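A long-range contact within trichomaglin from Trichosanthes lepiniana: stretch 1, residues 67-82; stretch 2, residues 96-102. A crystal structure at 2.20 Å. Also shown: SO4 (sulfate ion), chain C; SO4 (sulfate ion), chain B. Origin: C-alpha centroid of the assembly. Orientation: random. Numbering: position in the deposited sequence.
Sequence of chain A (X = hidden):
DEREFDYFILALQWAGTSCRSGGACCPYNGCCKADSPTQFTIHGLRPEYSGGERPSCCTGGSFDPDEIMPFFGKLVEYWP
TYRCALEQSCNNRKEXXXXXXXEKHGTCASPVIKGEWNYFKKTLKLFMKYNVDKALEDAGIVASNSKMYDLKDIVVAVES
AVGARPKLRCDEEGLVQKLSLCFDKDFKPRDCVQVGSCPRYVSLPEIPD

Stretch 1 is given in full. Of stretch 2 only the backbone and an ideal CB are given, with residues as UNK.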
# COMPACT_ATOMS: atom_id res chain seq x y z
N GLU A 67 -19.97 4.30 5.67
CA GLU A 67 -19.87 3.18 4.74
C GLU A 67 -18.67 2.25 4.92
O GLU A 67 -18.47 1.32 4.15
CB GLU A 67 -19.92 3.70 3.31
CG GLU A 67 -21.25 4.31 2.93
CD GLU A 67 -21.22 5.03 1.60
OE1 GLU A 67 -20.56 4.53 0.66
OE2 GLU A 67 -21.85 6.10 1.49
N ILE A 68 -17.87 2.52 5.95
CA ILE A 68 -16.68 1.72 6.26
C ILE A 68 -16.97 0.59 7.24
O ILE A 68 -16.30 -0.44 7.24
CB ILE A 68 -15.57 2.60 6.89
CG1 ILE A 68 -14.83 3.38 5.81
CG2 ILE A 68 -14.60 1.76 7.69
CD1 ILE A 68 -13.74 4.27 6.36
N MET A 69 -17.98 0.80 8.08
CA MET A 69 -18.38 -0.13 9.14
C MET A 69 -17.92 -1.59 9.12
O MET A 69 -17.16 -2.02 9.99
CB MET A 69 -19.89 -0.11 9.34
CG MET A 69 -20.39 -1.27 10.19
SD MET A 69 -22.05 -1.07 10.75
CE MET A 69 -21.85 -1.50 12.51
N PRO A 70 -18.39 -2.37 8.15
CA PRO A 70 -17.97 -3.77 8.12
C PRO A 70 -16.48 -4.00 7.85
O PRO A 70 -16.06 -5.14 7.64
CB PRO A 70 -18.85 -4.38 7.04
CG PRO A 70 -19.04 -3.25 6.09
CD PRO A 70 -19.26 -2.06 7.00
N PHE A 71 -15.67 -2.95 7.86
CA PHE A 71 -14.24 -3.10 7.58
C PHE A 71 -13.34 -2.42 8.60
O PHE A 71 -12.12 -2.58 8.55
CB PHE A 71 -13.91 -2.53 6.20
CG PHE A 71 -14.75 -3.08 5.08
CD1 PHE A 71 -15.32 -2.23 4.14
CD2 PHE A 71 -14.94 -4.45 4.95
CE1 PHE A 71 -16.07 -2.73 3.08
CE2 PHE A 71 -15.69 -4.96 3.89
CZ PHE A 71 -16.25 -4.10 2.95
N PHE A 72 -13.93 -1.66 9.52
CA PHE A 72 -13.14 -0.91 10.50
C PHE A 72 -11.96 -1.63 11.16
O PHE A 72 -10.85 -1.11 11.17
CB PHE A 72 -14.05 -0.34 11.59
CG PHE A 72 -13.34 0.59 12.52
CD1 PHE A 72 -12.76 1.76 12.04
CD2 PHE A 72 -13.24 0.30 13.87
CE1 PHE A 72 -12.09 2.63 12.89
CE2 PHE A 72 -12.57 1.16 14.74
CZ PHE A 72 -12.00 2.32 14.25
N GLY A 73 -12.21 -2.81 11.72
CA GLY A 73 -11.15 -3.54 12.38
C GLY A 73 -10.02 -3.87 11.43
O GLY A 73 -8.85 -3.72 11.77
N LYS A 74 -10.37 -4.31 10.23
CA LYS A 74 -9.37 -4.66 9.24
C LYS A 74 -8.60 -3.44 8.74
O LYS A 74 -7.40 -3.52 8.51
CB LYS A 74 -10.04 -5.40 8.08
CG LYS A 74 -10.71 -6.69 8.56
CD LYS A 74 -11.50 -7.40 7.46
CE LYS A 74 -10.58 -8.07 6.45
NZ LYS A 74 -11.34 -9.01 5.59
N LEU A 75 -9.27 -2.30 8.60
CA LEU A 75 -8.59 -1.09 8.13
C LEU A 75 -7.57 -0.59 9.15
O LEU A 75 -6.48 -0.18 8.78
CB LEU A 75 -9.59 0.03 7.83
CG LEU A 75 -10.50 -0.17 6.61
CD1 LEU A 75 -11.40 1.05 6.42
CD2 LEU A 75 -9.65 -0.40 5.38
N VAL A 76 -7.94 -0.62 10.43
CA VAL A 76 -7.04 -0.17 11.48
C VAL A 76 -5.79 -1.04 11.56
O VAL A 76 -4.69 -0.55 11.81
CB VAL A 76 -7.76 -0.18 12.85
CG1 VAL A 76 -6.75 -0.02 13.98
CG2 VAL A 76 -8.78 0.96 12.91
N GLU A 77 -5.96 -2.33 11.31
CA GLU A 77 -4.83 -3.23 11.37
C GLU A 77 -4.00 -3.27 10.08
O GLU A 77 -2.78 -3.25 10.12
CB GLU A 77 -5.31 -4.65 11.69
CG GLU A 77 -4.24 -5.51 12.34
CD GLU A 77 -4.45 -6.99 12.10
OE1 GLU A 77 -5.60 -7.47 12.25
OE2 GLU A 77 -3.46 -7.67 11.76
N TYR A 78 -4.68 -3.31 8.93
CA TYR A 78 -3.96 -3.41 7.66
C TYR A 78 -3.80 -2.15 6.84
O TYR A 78 -3.02 -2.13 5.88
CB TYR A 78 -4.63 -4.48 6.80
CG TYR A 78 -4.63 -5.84 7.45
CD1 TYR A 78 -5.81 -6.50 7.75
CD2 TYR A 78 -3.43 -6.47 7.77
CE1 TYR A 78 -5.82 -7.75 8.34
CE2 TYR A 78 -3.41 -7.72 8.37
CZ TYR A 78 -4.61 -8.36 8.65
OH TYR A 78 -4.61 -9.60 9.24
N TRP A 79 -4.51 -1.09 7.20
CA TRP A 79 -4.44 0.16 6.46
C TRP A 79 -4.21 1.36 7.39
O TRP A 79 -4.89 2.38 7.27
CB TRP A 79 -5.75 0.34 5.69
CG TRP A 79 -5.70 1.24 4.50
CD1 TRP A 79 -4.94 2.37 4.35
CD2 TRP A 79 -6.51 1.15 3.33
NE1 TRP A 79 -5.25 2.99 3.16
CE2 TRP A 79 -6.21 2.26 2.52
CE3 TRP A 79 -7.47 0.23 2.89
CZ2 TRP A 79 -6.83 2.48 1.29
CZ3 TRP A 79 -8.09 0.45 1.68
CH2 TRP A 79 -7.77 1.56 0.89
N PRO A 80 -3.25 1.25 8.32
CA PRO A 80 -2.99 2.37 9.24
C PRO A 80 -2.33 3.54 8.53
O PRO A 80 -1.93 3.42 7.37
CB PRO A 80 -2.07 1.75 10.27
CG PRO A 80 -1.21 0.86 9.41
CD PRO A 80 -2.25 0.18 8.52
N THR A 81 -2.21 4.66 9.23
CA THR A 81 -1.55 5.82 8.66
C THR A 81 -0.19 5.92 9.34
O THR A 81 0.01 5.33 10.40
CB THR A 81 -2.36 7.13 8.90
OG1 THR A 81 -1.70 8.22 8.24
CG2 THR A 81 -2.45 7.44 10.38
N TYR A 82 0.75 6.62 8.73
CA TYR A 82 2.08 6.75 9.32
C TYR A 82 2.43 8.20 9.62
O TYR A 82 3.59 8.53 9.85
CB TYR A 82 3.12 6.09 8.40
CG TYR A 82 3.00 4.58 8.35
CD1 TYR A 82 3.28 3.81 9.48
CD2 TYR A 82 2.54 3.93 7.21
CE1 TYR A 82 3.10 2.42 9.47
CE2 TYR A 82 2.35 2.54 7.19
CZ TYR A 82 2.64 1.80 8.33
OH TYR A 82 2.44 0.44 8.32
N UNK A 96 -8.73 11.68 6.58
CA UNK A 96 -7.91 10.58 7.09
C UNK A 96 -7.51 9.81 5.84
O UNK A 96 -8.22 9.85 4.83
CB UNK A 96 -8.65 9.71 8.11
N UNK A 97 -6.39 9.11 5.91
CA UNK A 97 -5.87 8.33 4.79
C UNK A 97 -6.93 7.63 3.96
O UNK A 97 -7.00 7.82 2.75
CB UNK A 97 -4.89 7.28 5.32
N UNK A 98 -7.77 6.82 4.60
CA UNK A 98 -8.81 6.09 3.87
C UNK A 98 -9.68 7.02 3.03
O UNK A 98 -10.04 6.69 1.89
CB UNK A 98 -9.69 5.31 4.85
N UNK A 99 -10.02 8.17 3.60
CA UNK A 99 -10.84 9.13 2.90
C UNK A 99 -10.12 9.74 1.71
O UNK A 99 -10.68 9.80 0.61
CB UNK A 99 -11.29 10.23 3.86
N UNK A 100 -8.89 10.19 1.94
CA UNK A 100 -8.10 10.79 0.89
C UNK A 100 -7.90 9.83 -0.29
O UNK A 100 -8.05 10.23 -1.45
CB UNK A 100 -6.75 11.23 1.45
N UNK A 101 -7.57 8.57 0.02
CA UNK A 101 -7.36 7.58 -1.04
C UNK A 101 -8.62 7.36 -1.83
O UNK A 101 -8.59 7.27 -3.06
CB UNK A 101 -6.88 6.25 -0.46
N UNK A 102 -9.75 7.27 -1.14
CA UNK A 102 -11.02 7.07 -1.82
C UNK A 102 -11.41 8.24 -2.73
O UNK A 102 -11.78 8.03 -3.89
CB UNK A 102 -12.12 6.84 -0.78
S SO4 C . 1.05 7.63 5.27
O1 SO4 C . 1.82 6.90 4.24
O2 SO4 C . 1.97 8.14 6.29
O3 SO4 C . 0.07 6.72 5.90
O4 SO4 C . 0.33 8.75 4.64
S SO4 B . -1.06 9.28 -3.04
O1 SO4 B . -0.29 10.44 -3.54
O2 SO4 B . -2.50 9.55 -3.23
O3 SO4 B . -0.78 9.10 -1.61
O4 SO4 B . -0.68 8.06 -3.77

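Position 96 sits at the N-cap, just before the helix begins, with phi/psi of -82/154. Its CA-to-CB bond points sideways and nothing of stretch 1 lies within 5.5 Å of the ideal CB, so this contact asks little of it; a classic capping residue such as Ser, Asp or Thr would be natural, though a branched aliphatic is tolerable. The deposited residue is Ile96, which has almost no part in the contact.

Position 97 points toward stretch 1. Its ideal CB lies 4.4 Å from Thr81 CB and 4.8 Å from Trp79 NE1, beside the chain where it leaves the first helix. A medium aliphatic, Leu, Ile or Met, would suit this nook. It is Leu97, and CD2 does the reaching: it lies 3.5 Å from Trp79 CD1, at the edge of the indole, and 3.4 Å from Pro80 O.

At position 98 the CB points sideways, but it looks onto a groove, with Ile68 CD1 at 4.4 Å and Leu75 CD1 at 4.9 Å from the ideal CB. Beyond lie Phe72, Val76 and the carbonyl of Trp79, which follows the helix and offers an acceptor. The apolar walls favour Phe, Leu or Met; a large flat side chain carrying a donor would use the carbonyl as well. Trp98 does both, covering more area than any other residue of its stretch. Its NE1 donates to Trp79 O at 2.7 Å, nearly straight at 167°. Leu75 CB packs over the face of its six-membered ring, 3.9 Å from the centroid, while Ile68 CD1 meets CE3 of Trp98 at 3.6 Å. The edge of Trp98 also turns toward the face of Trp79, with the five-membered rings at 74°, so one side chain ties together the helix and the turn after it.

Position 99 faces away. An ideal CB would be crowded by the carbonyl O of residue 96, at 3.2 Å, which favours a residue without one: Gly99.

Position 100 is out of reach, and many helix-compatible residues would serve. Gln100 uses OE1 to accept a hydrogen bond from NE2 of residue 101, at 2.9 Å.

Position 101 points toward stretch 1, its ideal CB 4.2 Å from Trp79 CZ2. Ala, Leu, Met or a long polar residue with an aliphatic base could pack there. In Gln101 the CB meets the indole edge, while NE2 donates to O2 of the chain B sulfate at 3.2 Å.

Position 102 points sideways with no neighbour from stretch 1 in range, leaving the choice wide; Tyr102 makes no contact.

Stretch 2, residues 96-102: ILWGQQY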
# COMPACT_ATOMS: atom_id res chain seq x y z
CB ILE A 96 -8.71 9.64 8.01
CG1 ILE A 96 -10.06 9.31 7.36
CG2 ILE A 96 -8.90 10.28 9.37
CD1 ILE A 96 -10.89 8.33 8.15
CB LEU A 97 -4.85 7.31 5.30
CG LEU A 97 -4.16 6.45 4.24
CD1 LEU A 97 -3.30 7.34 3.33
CD2 LEU A 97 -3.30 5.40 4.93
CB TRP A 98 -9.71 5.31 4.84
CG TRP A 98 -8.96 4.55 5.89
CD1 TRP A 98 -7.73 3.96 5.77
CD2 TRP A 98 -9.38 4.31 7.23
NE1 TRP A 98 -7.36 3.37 6.95
CE2 TRP A 98 -8.36 3.57 7.87
CE3 TRP A 98 -10.53 4.64 7.96
CZ2 TRP A 98 -8.45 3.16 9.20
CZ3 TRP A 98 -10.62 4.22 9.29
CH2 TRP A 98 -9.59 3.49 9.89
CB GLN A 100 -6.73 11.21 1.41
CG GLN A 100 -5.84 11.75 0.32
CD GLN A 100 -4.40 11.33 0.49
OE1 GLN A 100 -4.11 10.15 0.65
NE2 GLN A 100 -3.49 12.29 0.45
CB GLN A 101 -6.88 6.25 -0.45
CG GLN A 101 -5.44 6.30 0.03
CD GLN A 101 -4.48 6.63 -1.10
OE1 GLN A 101 -4.42 5.92 -2.09
NE2 GLN A 101 -3.74 7.71 -0.94
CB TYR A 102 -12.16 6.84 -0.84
CG TYR A 102 -13.48 6.80 -1.56
CD1 TYR A 102 -13.78 5.74 -2.41
CD2 TYR A 102 -14.39 7.86 -1.47
CE1 TYR A 102 -14.94 5.73 -3.17
CE2 TYR A 102 -15.56 7.86 -2.23
CZ TYR A 102 -15.83 6.79 -3.08
OH TYR A 102 -16.97 6.76 -3.85
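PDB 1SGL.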